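Local coordinates for protein cleavage and polyadenylation specificity factor 100 KD subunit (Methanosarcina mazei, PDB 2XR1) that probably terminates transcription as a homodimer, cutting nascent RNA endonucleolytically at the polymerase exit channel and then degrading it 5' to 3' with a two-zinc nuclease centre, at residues M276-L281 against I451-A456; I413-A418 against G517-Y522. All blocks are in the same frame, centred on the assembly; numbering follows the deposited sequence.

Contact 1: M276-L281 against I451-A456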
loop_
_atom_site.group_PDB
_atom_site.type_symbol
_atom_site.label_atom_id
_atom_site.label_comp_id
_atom_site.label_asym_id
_atom_site.label_seq_id
_atom_site.Cartn_x
_atom_site.Cartn_y
_atom_site.Cartn_z
ATOM N N MET B 276 27.653 -10.132 -2.360
ATOM C CA MET B 276 26.435 -10.170 -3.138
ATOM C C MET B 276 26.709 -10.694 -4.556
ATOM O O MET B 276 25.963 -11.525 -5.083
ATOM C CB MET B 276 25.851 -8.765 -3.220
ATOM C CG MET B 276 24.750 -8.586 -4.270
ATOM S SD MET B 276 23.844 -7.024 -3.976
ATOM C CE MET B 276 25.014 -5.805 -4.607
ATOM N N VAL B 277 27.769 -10.196 -5.188
ATOM C CA VAL B 277 28.114 -10.678 -6.521
ATOM C C VAL B 277 28.463 -12.173 -6.476
ATOM O O VAL B 277 28.024 -12.964 -7.320
ATOM C CB VAL B 277 29.274 -9.836 -7.145
ATOM C CG1 VAL B 277 29.948 -10.558 -8.320
ATOM C CG2 VAL B 277 28.717 -8.478 -7.593
ATOM N N LEU B 278 29.248 -12.548 -5.478
ATOM C CA LEU B 278 29.670 -13.945 -5.321
ATOM C C LEU B 278 28.481 -14.853 -5.152
ATOM O O LEU B 278 28.329 -15.850 -5.875
ATOM C CB LEU B 278 30.556 -14.096 -4.092
ATOM C CG LEU B 278 31.122 -15.489 -3.891
ATOM C CD1 LEU B 278 32.051 -15.808 -5.025
ATOM C CD2 LEU B 278 31.815 -15.569 -2.578
ATOM N N LEU B 279 27.634 -14.512 -4.188
ATOM C CA LEU B 279 26.487 -15.351 -3.904
ATOM C C LEU B 279 25.469 -15.358 -5.028
ATOM O O LEU B 279 24.857 -16.367 -5.260
ATOM C CB LEU B 279 25.797 -14.928 -2.615
ATOM C CG LEU B 279 26.587 -15.079 -1.324
ATOM C CD1 LEU B 279 25.759 -14.519 -0.161
ATOM C CD2 LEU B 279 27.028 -16.536 -1.129
ATOM N N GLN B 280 25.280 -14.245 -5.711
ATOM C CA GLN B 280 24.324 -14.200 -6.800
ATOM C C GLN B 280 24.756 -15.080 -7.966
ATOM O O GLN B 280 23.979 -15.917 -8.444
ATOM C CB GLN B 280 24.089 -12.762 -7.251
ATOM C CG GLN B 280 23.207 -11.938 -6.290
ATOM C CD GLN B 280 23.035 -10.492 -6.720
ATOM O OE1 GLN B 280 23.576 -10.078 -7.722
ATOM N NE2 GLN B 280 22.266 -9.724 -5.964
ATOM N N LEU B 281 25.990 -14.913 -8.430
ATOM C CA LEU B 281 26.465 -15.721 -9.565
ATOM C C LEU B 281 26.384 -17.174 -9.208
ATOM O O LEU B 281 26.088 -17.990 -10.051
ATOM C CB LEU B 281 27.917 -15.398 -9.953
ATOM C CG LEU B 281 28.148 -14.018 -10.566
ATOM C CD1 LEU B 281 29.622 -13.697 -10.741
ATOM C CD2 LEU B 281 27.433 -13.917 -11.900
ATOM N N ILE B 451 32.653 -21.223 0.371
ATOM C CA ILE B 451 33.040 -20.793 1.702
ATOM C C ILE B 451 34.387 -20.125 1.680
ATOM O O ILE B 451 34.561 -19.037 2.243
ATOM C CB ILE B 451 33.087 -21.956 2.690
ATOM C CG1 ILE B 451 31.665 -22.411 2.998
ATOM C CG2 ILE B 451 33.784 -21.544 3.970
ATOM C CD1 ILE B 451 31.642 -23.645 3.815
ATOM N N TRP B 452 35.342 -20.782 1.036
ATOM C CA TRP B 452 36.717 -20.314 1.016
ATOM C C TRP B 452 36.898 -18.960 0.311
ATOM O O TRP B 452 37.558 -18.061 0.818
ATOM C CB TRP B 452 37.576 -21.354 0.323
ATOM C CG TRP B 452 39.012 -21.002 0.291
ATOM C CD1 TRP B 452 39.764 -20.779 -0.796
ATOM C CD2 TRP B 452 39.857 -20.803 1.429
ATOM N NE1 TRP B 452 41.041 -20.479 -0.426
ATOM C CE2 TRP B 452 41.125 -20.471 0.941
ATOM C CE3 TRP B 452 39.651 -20.864 2.822
ATOM C CZ2 TRP B 452 42.219 -20.215 1.783
ATOM C CZ3 TRP B 452 40.724 -20.605 3.665
ATOM C CH2 TRP B 452 42.002 -20.282 3.135
ATOM N N GLU B 453 36.338 -18.824 -0.880
ATOM C CA GLU B 453 36.314 -17.541 -1.572
ATOM C C GLU B 453 35.614 -16.458 -0.737
ATOM O O GLU B 453 36.061 -15.293 -0.713
ATOM C CB GLU B 453 35.639 -17.716 -2.927
ATOM C CG GLU B 453 35.520 -16.460 -3.793
ATOM C CD GLU B 453 36.819 -15.733 -4.015
ATOM O OE1 GLU B 453 37.837 -16.385 -4.426
ATOM O OE2 GLU B 453 36.799 -14.505 -3.784
ATOM N N ALA B 454 34.546 -16.832 -0.024
ATOM C CA ALA B 454 33.852 -15.885 0.879
ATOM C C ALA B 454 34.769 -15.437 2.002
ATOM O O ALA B 454 34.714 -14.298 2.451
ATOM C CB ALA B 454 32.626 -16.486 1.439
ATOM N N THR B 455 35.634 -16.338 2.433
ATOM C CA THR B 455 36.547 -16.058 3.520
ATOM C C THR B 455 37.643 -15.165 3.033
ATOM O O THR B 455 38.028 -14.251 3.728
ATOM C CB THR B 455 37.143 -17.374 4.087
ATOM O OG1 THR B 455 36.066 -18.229 4.542
ATOM C CG2 THR B 455 38.081 -17.068 5.231
ATOM N N ALA B 456 38.177 -15.439 1.849
ATOM C CA ALA B 456 39.150 -14.541 1.214
ATOM C C ALA B 456 38.680 -13.083 1.284
ATOM O O ALA B 456 39.428 -12.215 1.682
ATOM C CB ALA B 456 39.395 -14.960 -0.234
#
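Leu278 and Ala454, with CA atoms 7.7 Å apart, mark where helix 270-290 and helix 451-460 come nearest within these segments, and the meeting is narrow, burying 111 Å² in all. Leu278 carries the first helix's side of it alone. With CG anti to the backbone N (chi1 -176°), its branched end reaches across to the other helix and straddles one methylene: CD1 of Leu278 lies 3.7 Å from CG of Glu453, and CD2 of Leu278 is 4.0 Å from that same CG. The second methyl also rests against the backbone, with Leu278 CD2 3.9 Å from Ala454 N, and touches the Ala454 CB at 4.2 Å. Alanine suits this place because its single methyl lets the leucine come close to the helix backbone.

Glu453 plays two parts. Its aliphatic stem serves the apolar contact, while a bend at chi2 (53°) turns the carboxylate toward the start of helix 146-157, where OE2 is hydrogen-bonded to Thr147 OG1 and, just before the helix, Ser145 OG. Thr147 also touches Leu278, so the apolar and polar packing adjoin. Such helix packing belongs to the interface of metallo-beta-lactamase and beta-CASP domains that characterises beta-CASP nucleases. It probably helps set the two domains about the two-zinc site: the side chain of Ala454 is about 9 Å from that of His247, a zinc ligand.

Contact 2: I413-A418 against G517-Y522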
loop_
_atom_site.group_PDB
_atom_site.type_symbol
_atom_site.label_atom_id
_atom_site.label_comp_id
_atom_site.label_asym_id
_atom_site.label_seq_id
_atom_site.Cartn_x
_atom_site.Cartn_y
_atom_site.Cartn_z
ATOM N N ILE B 413 33.050 -38.987 10.715
ATOM C CA ILE B 413 33.327 -37.678 10.168
ATOM C C ILE B 413 32.132 -36.729 10.388
ATOM O O ILE B 413 30.975 -37.150 10.451
ATOM C CB ILE B 413 33.798 -37.798 8.707
ATOM C CG1 ILE B 413 32.679 -38.148 7.734
ATOM C CG2 ILE B 413 34.842 -38.920 8.587
ATOM C CD1 ILE B 413 33.258 -38.945 6.464
ATOM N N ALA B 414 32.422 -35.449 10.559
ATOM C CA ALA B 414 31.405 -34.508 11.018
ATOM C C ALA B 414 31.013 -33.583 9.882
ATOM O O ALA B 414 31.798 -32.775 9.462
ATOM C CB ALA B 414 31.930 -33.717 12.214
ATOM N N VAL B 415 29.804 -33.743 9.360
ATOM C CA VAL B 415 29.283 -32.868 8.306
ATOM C C VAL B 415 28.573 -31.687 8.966
ATOM O O VAL B 415 27.762 -31.878 9.835
ATOM C CB VAL B 415 28.314 -33.627 7.371
ATOM C CG1 VAL B 415 27.630 -32.678 6.407
ATOM C CG2 VAL B 415 29.067 -34.761 6.617
ATOM N N ILE B 416 28.934 -30.474 8.577
ATOM C CA ILE B 416 28.398 -29.255 9.166
ATOM C C ILE B 416 27.905 -28.345 8.053
ATOM O O ILE B 416 28.705 -27.644 7.456
ATOM C CB ILE B 416 29.501 -28.466 9.923
ATOM C CG1 ILE B 416 30.336 -29.391 10.816
ATOM C CG2 ILE B 416 28.900 -27.342 10.694
ATOM C CD1 ILE B 416 31.105 -28.660 11.914
ATOM N N PRO B 417 26.607 -28.375 7.739
ATOM C CA PRO B 417 26.086 -27.461 6.749
ATOM C C PRO B 417 26.244 -26.045 7.189
ATOM O O PRO B 417 26.203 -25.772 8.360
ATOM C CB PRO B 417 24.606 -27.804 6.671
ATOM C CG PRO B 417 24.323 -28.433 7.914
ATOM C CD PRO B 417 25.539 -29.215 8.278
ATOM N N ALA B 418 26.450 -25.162 6.224
ATOM C CA ALA B 418 26.825 -23.783 6.477
ATOM C C ALA B 418 26.496 -22.955 5.263
ATOM O O ALA B 418 26.328 -23.462 4.180
ATOM C CB ALA B 418 28.308 -23.713 6.738
ATOM N N GLY B 517 23.033 -28.084 -2.668
ATOM C CA GLY B 517 24.461 -27.814 -2.655
ATOM C C GLY B 517 25.247 -29.071 -2.371
ATOM O O GLY B 517 24.677 -30.151 -2.229
ATOM N N PRO B 518 26.571 -28.947 -2.305
ATOM C CA PRO B 518 27.422 -30.109 -2.099
ATOM C C PRO B 518 27.157 -30.856 -0.775
ATOM O O PRO B 518 27.471 -32.040 -0.682
ATOM C CB PRO B 518 28.839 -29.507 -2.128
ATOM C CG PRO B 518 28.637 -28.045 -1.816
ATOM C CD PRO B 518 27.348 -27.710 -2.470
ATOM N N VAL B 519 26.581 -30.196 0.234
ATOM C CA VAL B 519 26.335 -30.876 1.509
ATOM C C VAL B 519 25.370 -32.061 1.327
ATOM O O VAL B 519 25.365 -33.018 2.099
ATOM C CB VAL B 519 25.835 -29.902 2.616
ATOM C CG1 VAL B 519 24.363 -29.545 2.448
ATOM C CG2 VAL B 519 26.087 -30.493 3.987
ATOM N N MET B 520 24.549 -31.978 0.295
ATOM C CA MET B 520 23.669 -33.069 -0.046
ATOM C C MET B 520 24.420 -34.268 -0.649
ATOM O O MET B 520 24.050 -35.416 -0.405
ATOM C CB MET B 520 22.547 -32.566 -0.952
ATOM C CG MET B 520 21.557 -31.635 -0.231
ATOM S SD MET B 520 20.862 -32.367 1.288
ATOM C CE MET B 520 22.060 -31.841 2.502
ATOM N N GLU B 521 25.484 -34.008 -1.395
ATOM C CA GLU B 521 26.342 -35.089 -1.868
ATOM C C GLU B 521 27.034 -35.750 -0.675
ATOM O O GLU B 521 27.025 -36.963 -0.550
ATOM C CB GLU B 521 27.372 -34.600 -2.908
ATOM C CG GLU B 521 27.039 -34.970 -4.361
ATOM C CD GLU B 521 27.611 -33.974 -5.382
ATOM O OE1 GLU B 521 27.308 -32.767 -5.244
ATOM O OE2 GLU B 521 28.345 -34.375 -6.326
ATOM N N TYR B 522 27.621 -34.947 0.205
ATOM C CA TYR B 522 28.264 -35.473 1.409
ATOM C C TYR B 522 27.299 -36.264 2.268
ATOM O O TYR B 522 27.668 -37.288 2.857
ATOM C CB TYR B 522 28.854 -34.346 2.245
ATOM C CG TYR B 522 29.997 -33.688 1.555
ATOM C CD1 TYR B 522 31.187 -34.379 1.330
ATOM C CD2 TYR B 522 29.896 -32.381 1.086
ATOM C CE1 TYR B 522 32.244 -33.782 0.675
ATOM C CE2 TYR B 522 30.962 -31.785 0.410
ATOM C CZ TYR B 522 32.117 -32.503 0.207
ATOM O OH TYR B 522 33.158 -31.913 -0.441
#
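Val415 and Val519 meet methyl to methyl where strand 414-417 packs against helix 518-526. The axes of strand 414-417 and helix 518-522 approach to 9.3 Å and run nearly antiparallel, at 158°. The contact is wholly apolar. Its tightest point is Val415 CG1 against Val519 CG2 at 3.6 Å, and the two forked side chains meet at a slant. In Val519 the methyl that does the touching is anti to the backbone N, while the other, CG1, sits between N and the carbonyl carbon (chi1 77°); CG2 is thereby directed at the strand. The same methyl also reaches the proline ring, with Val519 CG2 4.1 Å from Pro417 CB, so one branch bridges two strand residues that lie two positions apart.

A looser touch lies one helical turn further on. There CG2 of Val415 approaches CB of Tyr522 at 4.4 Å, so that the two methyls of Val415 serve successive turns of the helix. Beta-branched Val415 is at home in a strand; in Val519 a short apolar fork fits the layer between sheet and helix. Only the root of Tyr522 takes part here. Its ring leads away from the strand, with the CA of Val519 at its edge and in its plane, and its hydroxyl is hydrogen-bonded to Asp448 OD2, which satisfies the polar end of an otherwise buried residue.

Within the helix's first turn Tyr522 N bonds to Pro518 O at 3.0 Å. Strand 414-417 runs parallel between strands 506-509 and 533-536 in the six-stranded sheet, its backbone bonded through Ala414 to Cys505 and Ile507 and through Val415 to Thr533 and Val535. Val519 and Tyr522 also rest on Ala509, Val415 and Pro417 touch Leu534, and helix 492-500 flanks Tyr522.

In the fold
Both contacts are buried, yet they do different work. Contact 2 is internal to the beta-CASP region, setting a helix on its parallel sheet, and lies away from the annotated sites. Contact 1 joins two regions, helix to helix, and lies nearer the centre of the chain and the zinc ions. Their chemistry follows: contact 2 is wholly apolar, made by two valines, a proline and the CB of a tyrosine, whereas contact 1 is a smaller patch bordered by a carboxylate bonded to hydroxyls. The segments alternate along the chain, and the centres are 18 Å apart. Helix 451-460 of contact 1 follows strand 445-448 of the same parallel sheet on which helix 518-526 of contact 2 packs.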